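PDB 5D5P: HcgB from Methanococcus maripaludis, which probably catalyses a guanylyl transfer step in the biosynthesis of the iron-guanylylpyridinol (FeGP) cofactor of [Fe]-hydrogenase. Local coordinates for residues K38-A43 with L97-G102; P81-G86 with L112-D117. All coordinates share one frame; numbering follows the deposited sequence.

Contact 1 of 2, residues K38-A43 with L97-G102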
ATOM      1  N   LYS A  38       2.009 -24.091  -0.062  1.00 32.01           N
ATOM      2  CA  LYS A  38       1.824 -25.257   0.800  1.00 36.39           C
ATOM      3  C   LYS A  38       1.835 -24.901   2.272  1.00 37.02           C
ATOM      4  O   LYS A  38       1.293 -25.640   3.094  1.00 37.16           O
ATOM      5  CB  LYS A  38       2.868 -26.329   0.495  1.00 40.47           C
ATOM      6  CG  LYS A  38       2.815 -26.723  -0.962  1.00 46.10           C
ATOM      7  CD  LYS A  38       1.391 -27.107  -1.347  1.00 51.87           C
ATOM      8  CE  LYS A  38       1.287 -27.556  -2.802  1.00 57.41           C
ATOM      9  NZ  LYS A  38      -0.084 -28.039  -3.118  1.00 62.58           N
ATOM     10  N   ASN A  39       2.478 -23.782   2.600  1.00 33.79           N
ATOM     11  CA  ASN A  39       2.562 -23.345   3.978  1.00 33.65           C
ATOM     12  C   ASN A  39       2.340 -21.848   3.983  1.00 32.43           C
ATOM     13  O   ASN A  39       3.131 -21.069   3.428  1.00 32.63           O
ATOM     14  CB  ASN A  39       3.915 -23.721   4.583  1.00 38.97           C
ATOM     15  CG  ASN A  39       4.039 -25.200   4.819  1.00 45.59           C
ATOM     16  OD1 ASN A  39       3.434 -25.745   5.739  1.00 47.69           O
ATOM     17  ND2 ASN A  39       4.825 -25.868   3.986  1.00 49.65           N
ATOM     18  N   VAL A  40       1.253 -21.446   4.631  1.00 25.02           N
ATOM     19  CA  VAL A  40       0.859 -20.047   4.648  1.00 24.57           C
ATOM     20  C   VAL A  40       0.951 -19.536   6.058  1.00 25.62           C
ATOM     21  O   VAL A  40       0.413 -20.158   6.959  1.00 25.79           O
ATOM     22  CB  VAL A  40      -0.584 -19.874   4.126  1.00 27.22           C
ATOM     23  CG1 VAL A  40      -1.022 -18.421   4.213  1.00 25.09           C
ATOM     24  CG2 VAL A  40      -0.704 -20.377   2.678  1.00 31.16           C
ATOM     25  N   THR A  41       1.616 -18.398   6.252  1.00 24.94           N
ATOM     26  CA  THR A  41       1.695 -17.783   7.570  1.00 24.05           C
ATOM     27  C   THR A  41       0.895 -16.506   7.581  1.00 22.03           C
ATOM     28  O   THR A  41       1.015 -15.688   6.676  1.00 22.41           O
ATOM     29  CB  THR A  41       3.162 -17.492   7.981  1.00 21.24           C
ATOM     30  OG1 THR A  41       3.831 -18.723   8.276  1.00 28.22           O
ATOM     31  CG2 THR A  41       3.221 -16.615   9.240  1.00 22.92           C
ATOM     32  N   VAL A  42       0.049 -16.349   8.593  1.00 22.14           N
ATOM     33  CA  VAL A  42      -0.678 -15.108   8.780  1.00 21.36           C
ATOM     34  C   VAL A  42       0.016 -14.354   9.911  1.00 21.99           C
ATOM     35  O   VAL A  42       0.188 -14.870  11.008  1.00 22.99           O
ATOM     36  CB  VAL A  42      -2.161 -15.340   9.107  1.00 22.14           C
ATOM     37  CG1 VAL A  42      -2.881 -14.034   9.107  1.00 19.35           C
ATOM     38  CG2 VAL A  42      -2.780 -16.318   8.080  1.00 24.22           C
ATOM     39  N   ALA A  43       0.451 -13.145   9.607  1.00 21.36           N
ATOM     40  CA  ALA A  43       1.286 -12.370  10.511  1.00 21.69           C
ATOM     41  C   ALA A  43       0.417 -11.662  11.530  1.00 25.90           C
ATOM     42  O   ALA A  43       0.321 -10.449  11.534  1.00 26.87           O
ATOM     43  CB  ALA A  43       2.146 -11.351   9.717  1.00 24.76           C
ATOM     44  N   LEU A  97       3.853 -18.395   1.547  1.00 23.68           N
ATOM     45  CA  LEU A  97       2.963 -17.258   1.343  1.00 22.98           C
ATOM     46  C   LEU A  97       2.741 -16.608   2.699  1.00 18.69           C
ATOM     47  O   LEU A  97       2.556 -17.312   3.689  1.00 21.95           O
ATOM     48  CB  LEU A  97       1.632 -17.727   0.725  1.00 25.20           C
ATOM     49  CG  LEU A  97       0.807 -16.668  -0.013  1.00 24.78           C
ATOM     50  CD1 LEU A  97       1.481 -16.253  -1.343  1.00 24.38           C
ATOM     51  CD2 LEU A  97      -0.631 -17.153  -0.224  1.00 24.88           C
ATOM     52  N   ILE A  98       2.790 -15.283   2.739  1.00 17.89           N
ATOM     53  CA  ILE A  98       2.603 -14.538   3.979  1.00 19.42           C
ATOM     54  C   ILE A  98       1.451 -13.554   3.787  1.00 20.02           C
ATOM     55  O   ILE A  98       1.422 -12.803   2.820  1.00 22.21           O
ATOM     56  CB  ILE A  98       3.869 -13.752   4.386  1.00 21.85           C
ATOM     57  CG1 ILE A  98       4.979 -14.703   4.828  1.00 24.35           C
ATOM     58  CG2 ILE A  98       3.564 -12.779   5.555  1.00 21.64           C
ATOM     59  CD1 ILE A  98       5.702 -15.404   3.669  1.00 25.37           C
ATOM     60  N   ILE A  99       0.498 -13.579   4.709  1.00 19.57           N
ATOM     61  CA  ILE A  99      -0.554 -12.571   4.690  1.00 19.35           C
ATOM     62  C   ILE A  99      -0.375 -11.695   5.895  1.00 20.30           C
ATOM     63  O   ILE A  99      -0.279 -12.197   7.016  1.00 20.55           O
ATOM     64  CB  ILE A  99      -1.960 -13.192   4.687  1.00 24.90           C
ATOM     65  CG1 ILE A  99      -2.084 -14.086   3.458  1.00 29.98           C
ATOM     66  CG2 ILE A  99      -3.014 -12.045   4.694  1.00 19.88           C
ATOM     67  CD1 ILE A  99      -3.256 -14.932   3.489  1.00 38.90           C
ATOM     68  N   THR A 100      -0.227 -10.401   5.656  1.00 17.20           N
ATOM     69  CA  THR A 100       0.050  -9.476   6.750  1.00 22.10           C
ATOM     70  C   THR A 100      -0.901  -8.312   6.722  1.00 21.92           C
ATOM     71  O   THR A 100      -1.387  -7.921   5.668  1.00 19.52           O
ATOM     72  CB  THR A 100       1.512  -8.947   6.668  1.00 23.82           C
ATOM     73  OG1 THR A 100       1.739  -8.026   7.731  1.00 23.38           O
ATOM     74  CG2 THR A 100       1.762  -8.230   5.326  1.00 24.25           C
ATOM     75  N   ARG A 101      -1.186  -7.752   7.894  1.00 20.83           N
ATOM     76  CA  ARG A 101      -2.022  -6.583   7.932  1.00 24.80           C
ATOM     77  C   ARG A 101      -1.503  -5.702   9.044  1.00 26.85           C
ATOM     78  O   ARG A 101      -1.045  -6.214  10.052  1.00 31.00           O
ATOM     79  CB  ARG A 101      -3.469  -6.981   8.184  1.00 30.56           C
ATOM     80  CG  ARG A 101      -4.390  -5.841   8.306  1.00 38.51           C
ATOM     81  CD  ARG A 101      -5.693  -6.222   8.949  1.00 37.06           C
ATOM     82  NE  ARG A 101      -6.590  -5.105   8.759  1.00 38.40           N
ATOM     83  CZ  ARG A 101      -7.047  -4.320   9.718  1.00 38.89           C
ATOM     84  NH1 ARG A 101      -6.676  -4.501  10.984  1.00 40.47           N
ATOM     85  NH2 ARG A 101      -7.870  -3.344   9.384  1.00 37.95           N
ATOM     86  N   GLY A 102      -1.513  -4.394   8.836  1.00 23.71           N
ATOM     87  CA  GLY A 102      -1.059  -3.480   9.864  1.00 23.73           C
ATOM     88  C   GLY A 102      -1.188  -2.079   9.324  1.00 21.67           C
ATOM     89  O   GLY A 102      -1.799  -1.853   8.278  1.00 22.78           O
TER
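T41 is bonded to strand 97-102 through both its backbone N and its O. Its N donates to L97 O at 2.9 Å, and its O accepts from I99 N at 2.9 Å. A43 N then donates to I99 O in a nearly straight bond, with an angle of 174° at the hydrogen. These three bonds form the regular pattern of a parallel pair, in register V40 with L97, T41 with I98 and V42 with I99. The strand directions differ by 12°. The carbonyls of L97, T41 and I99 each take a second, CA-H...O contact, from V40, I98 and V42 respectively.

Side chains also meet on both faces. V40 and L97 lie side by side on one face and point the same way. V40 CG2 is anti to the carbonyl carbon and meets L97 CB at 4.0 Å. CG1, the other branch, reaches diagonally along the same face to I99 CD1 at 4.2 Å. On the other face the methyl of A43 lies 3.9 Å from T100 OG1. This is packing; the hydroxyl bonds instead to A82 O.

The pair is looser at its start. L97 N reaches N39 O only by a weak bond of 3.3 Å. The end of the N39 side chain leads away from strand 97-102, and its OD1 hydrogen-bonds to N64 ND2. K38, just before it, is exposed and makes no contact with that strand.

Strand 64-67 flanks 39-43 on its other edge, and strand 111-117 does the same for 97-103, so the pair is interior to the mixed sheet. Helix 47-57 packs on V42 and I99, while helix 81-92 covers T41, I98 and T100 on the opposite face.

Contact 2 of 2, residues P81-G86 with L112-D117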
ATOM      1  N   PRO A  81       4.486  -0.379   8.827  1.00 20.18           N
ATOM      2  CA  PRO A  81       4.324  -1.485   9.766  1.00 17.01           C
ATOM      3  C   PRO A  81       3.778  -2.758   9.108  1.00 18.88           C
ATOM      4  O   PRO A  81       4.370  -3.818   9.360  1.00 18.86           O
ATOM      5  CB  PRO A  81       3.366  -0.912  10.811  1.00 17.89           C
ATOM      6  CG  PRO A  81       3.771   0.591  10.829  1.00 16.89           C
ATOM      7  CD  PRO A  81       3.896   0.870   9.354  1.00 16.86           C
ATOM      8  N   ALA A  82       2.721  -2.670   8.287  1.00 16.80           N
ATOM      9  CA  ALA A  82       2.205  -3.891   7.649  1.00 19.94           C
ATOM     10  C   ALA A  82       3.326  -4.647   6.934  1.00 21.06           C
ATOM     11  O   ALA A  82       3.463  -5.861   7.087  1.00 18.92           O
ATOM     12  CB  ALA A  82       1.085  -3.543   6.637  1.00 22.67           C
ATOM     13  N   LEU A  83       4.143  -3.921   6.182  1.00 17.67           N
ATOM     14  CA  LEU A  83       5.205  -4.552   5.419  1.00 18.34           C
ATOM     15  C   LEU A  83       6.203  -5.233   6.358  1.00 17.78           C
ATOM     16  O   LEU A  83       6.597  -6.384   6.152  1.00 18.91           O
ATOM     17  CB  LEU A  83       5.923  -3.530   4.538  1.00 19.28           C
ATOM     18  CG  LEU A  83       7.168  -4.085   3.835  1.00 22.38           C
ATOM     19  CD1 LEU A  83       6.807  -5.066   2.715  1.00 21.19           C
ATOM     20  CD2 LEU A  83       8.037  -2.951   3.296  1.00 26.12           C
ATOM     21  N   ASN A  84       6.606  -4.524   7.393  1.00 19.31           N
ATOM     22  CA  ASN A  84       7.638  -5.079   8.254  1.00 18.25           C
ATOM     23  C   ASN A  84       7.133  -6.230   9.116  1.00 19.97           C
ATOM     24  O   ASN A  84       7.937  -7.083   9.513  1.00 20.36           O
ATOM     25  CB  ASN A  84       8.290  -3.946   9.066  1.00 17.73           C
ATOM     26  CG  ASN A  84       9.227  -3.109   8.169  1.00 25.69           C
ATOM     27  OD1 ASN A  84      10.144  -3.649   7.547  1.00 26.43           O
ATOM     28  ND2 ASN A  84       8.947  -1.830   8.034  1.00 24.87           N
ATOM     29  N   LYS A  85       5.825  -6.281   9.399  1.00 19.64           N
ATOM     30  CA  LYS A  85       5.258  -7.469  10.069  1.00 22.32           C
ATOM     31  C   LYS A  85       5.406  -8.671   9.139  1.00 21.96           C
ATOM     32  O   LYS A  85       5.739  -9.772   9.566  1.00 21.22           O
ATOM     33  CB  LYS A  85       3.787  -7.267  10.402  1.00 23.95           C
ATOM     34  CG  LYS A  85       3.529  -6.252  11.483  1.00 24.49           C
ATOM     35  CD  LYS A  85       2.071  -6.353  11.912  1.00 30.58           C
ATOM     36  CE  LYS A  85       1.627  -5.065  12.587  1.00 40.25           C
ATOM     37  NZ  LYS A  85       0.199  -5.116  13.032  1.00 47.98           N
ATOM     38  N   GLY A  86       5.137  -8.431   7.860  1.00 21.09           N
ATOM     39  CA  GLY A  86       5.274  -9.477   6.861  1.00 23.11           C
ATOM     40  C   GLY A  86       6.697  -9.986   6.775  1.00 20.57           C
ATOM     41  O   GLY A  86       6.927 -11.196   6.657  1.00 20.78           O
ATOM     42  N   LEU A 112      -3.201  -1.460   5.915  1.00 18.83           N
ATOM     43  CA  LEU A 112      -2.776  -2.083   4.660  1.00 18.32           C
ATOM     44  C   LEU A 112      -2.703  -3.583   4.875  1.00 19.47           C
ATOM     45  O   LEU A 112      -2.124  -4.033   5.882  1.00 19.27           O
ATOM     46  CB  LEU A 112      -1.390  -1.532   4.229  1.00 17.83           C
ATOM     47  CG  LEU A 112      -0.721  -2.237   3.059  1.00 19.35           C
ATOM     48  CD1 LEU A 112      -1.459  -1.971   1.733  1.00 20.77           C
ATOM     49  CD2 LEU A 112       0.750  -1.787   2.960  1.00 19.44           C
ATOM     50  N   LEU A 113      -3.329  -4.355   3.981  1.00 19.25           N
ATOM     51  CA  LEU A 113      -3.119  -5.797   3.944  1.00 20.23           C
ATOM     52  C   LEU A 113      -2.241  -6.115   2.721  1.00 20.02           C
ATOM     53  O   LEU A 113      -2.443  -5.565   1.654  1.00 19.50           O
ATOM     54  CB  LEU A 113      -4.469  -6.559   3.872  1.00 20.48           C
ATOM     55  CG  LEU A 113      -4.341  -8.081   3.745  1.00 19.75           C
ATOM     56  CD1 LEU A 113      -5.533  -8.747   4.439  1.00 26.61           C
ATOM     57  CD2 LEU A 113      -4.347  -8.502   2.287  1.00 21.83           C
ATOM     58  N   LEU A 114      -1.261  -7.001   2.899  1.00 19.01           N
ATOM     59  CA  LEU A 114      -0.399  -7.457   1.809  1.00 18.42           C
ATOM     60  C   LEU A 114      -0.397  -8.968   1.751  1.00 17.09           C
ATOM     61  O   LEU A 114      -0.487  -9.656   2.778  1.00 18.95           O
ATOM     62  CB  LEU A 114       1.048  -6.977   1.998  1.00 16.96           C
ATOM     63  CG  LEU A 114       1.279  -5.456   2.015  1.00 17.94           C
ATOM     64  CD1 LEU A 114       2.744  -5.174   2.430  1.00 20.19           C
ATOM     65  CD2 LEU A 114       0.995  -4.857   0.653  1.00 18.81           C
ATOM     66  N   ILE A 115      -0.339  -9.489   0.538  1.00 17.15           N
ATOM     67  CA  ILE A 115       0.024 -10.884   0.323  1.00 18.48           C
ATOM     68  C   ILE A 115       1.415 -10.886  -0.289  1.00 17.70           C
ATOM     69  O   ILE A 115       1.644 -10.251  -1.330  1.00 19.39           O
ATOM     70  CB  ILE A 115      -0.978 -11.602  -0.584  1.00 19.27           C
ATOM     71  CG1 ILE A 115      -2.393 -11.434  -0.026  1.00 18.69           C
ATOM     72  CG2 ILE A 115      -0.579 -13.070  -0.745  1.00 24.01           C
ATOM     73  CD1 ILE A 115      -3.464 -12.195  -0.852  1.00 20.03           C
ATOM     74  N   MET A 116       2.342 -11.516   0.431  1.00 17.39           N
ATOM     75  CA  MET A 116       3.750 -11.565   0.080  1.00 19.45           C
ATOM     76  C   MET A 116       4.212 -12.999  -0.183  1.00 21.17           C
ATOM     77  O   MET A 116       3.648 -13.961   0.358  1.00 21.90           O
ATOM     78  CB  MET A 116       4.565 -10.928   1.197  1.00 20.56           C
ATOM     79  CG  MET A 116       4.250  -9.427   1.344  1.00 17.73           C
ATOM     80  SD  MET A 116       4.794  -8.790   2.955  1.00 27.95           S
ATOM     81  CE  MET A 116       6.538  -9.111   2.966  1.00 28.25           C
ATOM     82  N   ASP A 117       5.255 -13.166  -0.997  1.00 21.13           N
ATOM     83  CA  ASP A 117       5.724 -14.524  -1.244  1.00 26.02           C
ATOM     84  C   ASP A 117       6.918 -14.837  -0.329  1.00 23.42           C
ATOM     85  O   ASP A 117       7.234 -14.076   0.588  1.00 21.57           O
ATOM     86  CB  ASP A 117       6.084 -14.737  -2.730  1.00 28.84           C
ATOM     87  CG  ASP A 117       7.460 -14.190  -3.108  1.00 34.25           C
ATOM     88  OD1 ASP A 117       8.053 -13.407  -2.353  1.00 24.40           O
ATOM     89  OD2 ASP A 117       8.007 -14.638  -4.138  1.00 45.21           O
TER
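A82 and L112 meet by their first side-chain carbons. Both CB atoms point at the opposing segment and lie 4.0 Å apart. The A82 methyl also presses on the strand backbone, 3.3 Å from L112 O.

The next residue, L83, meets two side chains of the strand. Its CB starts off to one side of the strand, but with CG anti to the backbone N (chi1 173°) the end of the chain comes nearer. L83 and L114 cross obliquely. L114 CD1 lies 3.9 Å from L83 CA and close to L83 CD1. L83 and M116 instead cross at about a right angle, with L83 CD1 4.1 Å from M116 CE.

M116 is bent at its last torsion (chi3 59°), which places its methyl beside the helix. CE is 3.9 Å from G86 C. With no side chain at G86, the sulphur SD approaches within 4.0 Å of G86 CA.

No hydrogen bond joins the two segments. L83 also packs on M80 of the second subunit. This is helix-on-sheet packing of an alpha/beta fold: helix 81-92 lies over one face of the sheet, with its segment at 34° to the strand.

The two contacts lie about 8 Å apart, centre to centre, in the same sheet. Their segments alternate along the chain: 38-43, 81-86, 97-102, 112-117. Contact 1 pairs two parallel strands, and contact 2 lays a helix over the next strand. Helix 81-92 leads into strand 97-103, which in turn leads into the antiparallel strand 111-117. A probable hydrogen bond between G102 O and L112 N, 2.8 Å, joins the contacts directly across these neighbouring strands. The T100 hydroxyl adds a link from contact 1 to helix 81-92. Together the contacts build part of the buried core of the HcgB alpha/beta domain.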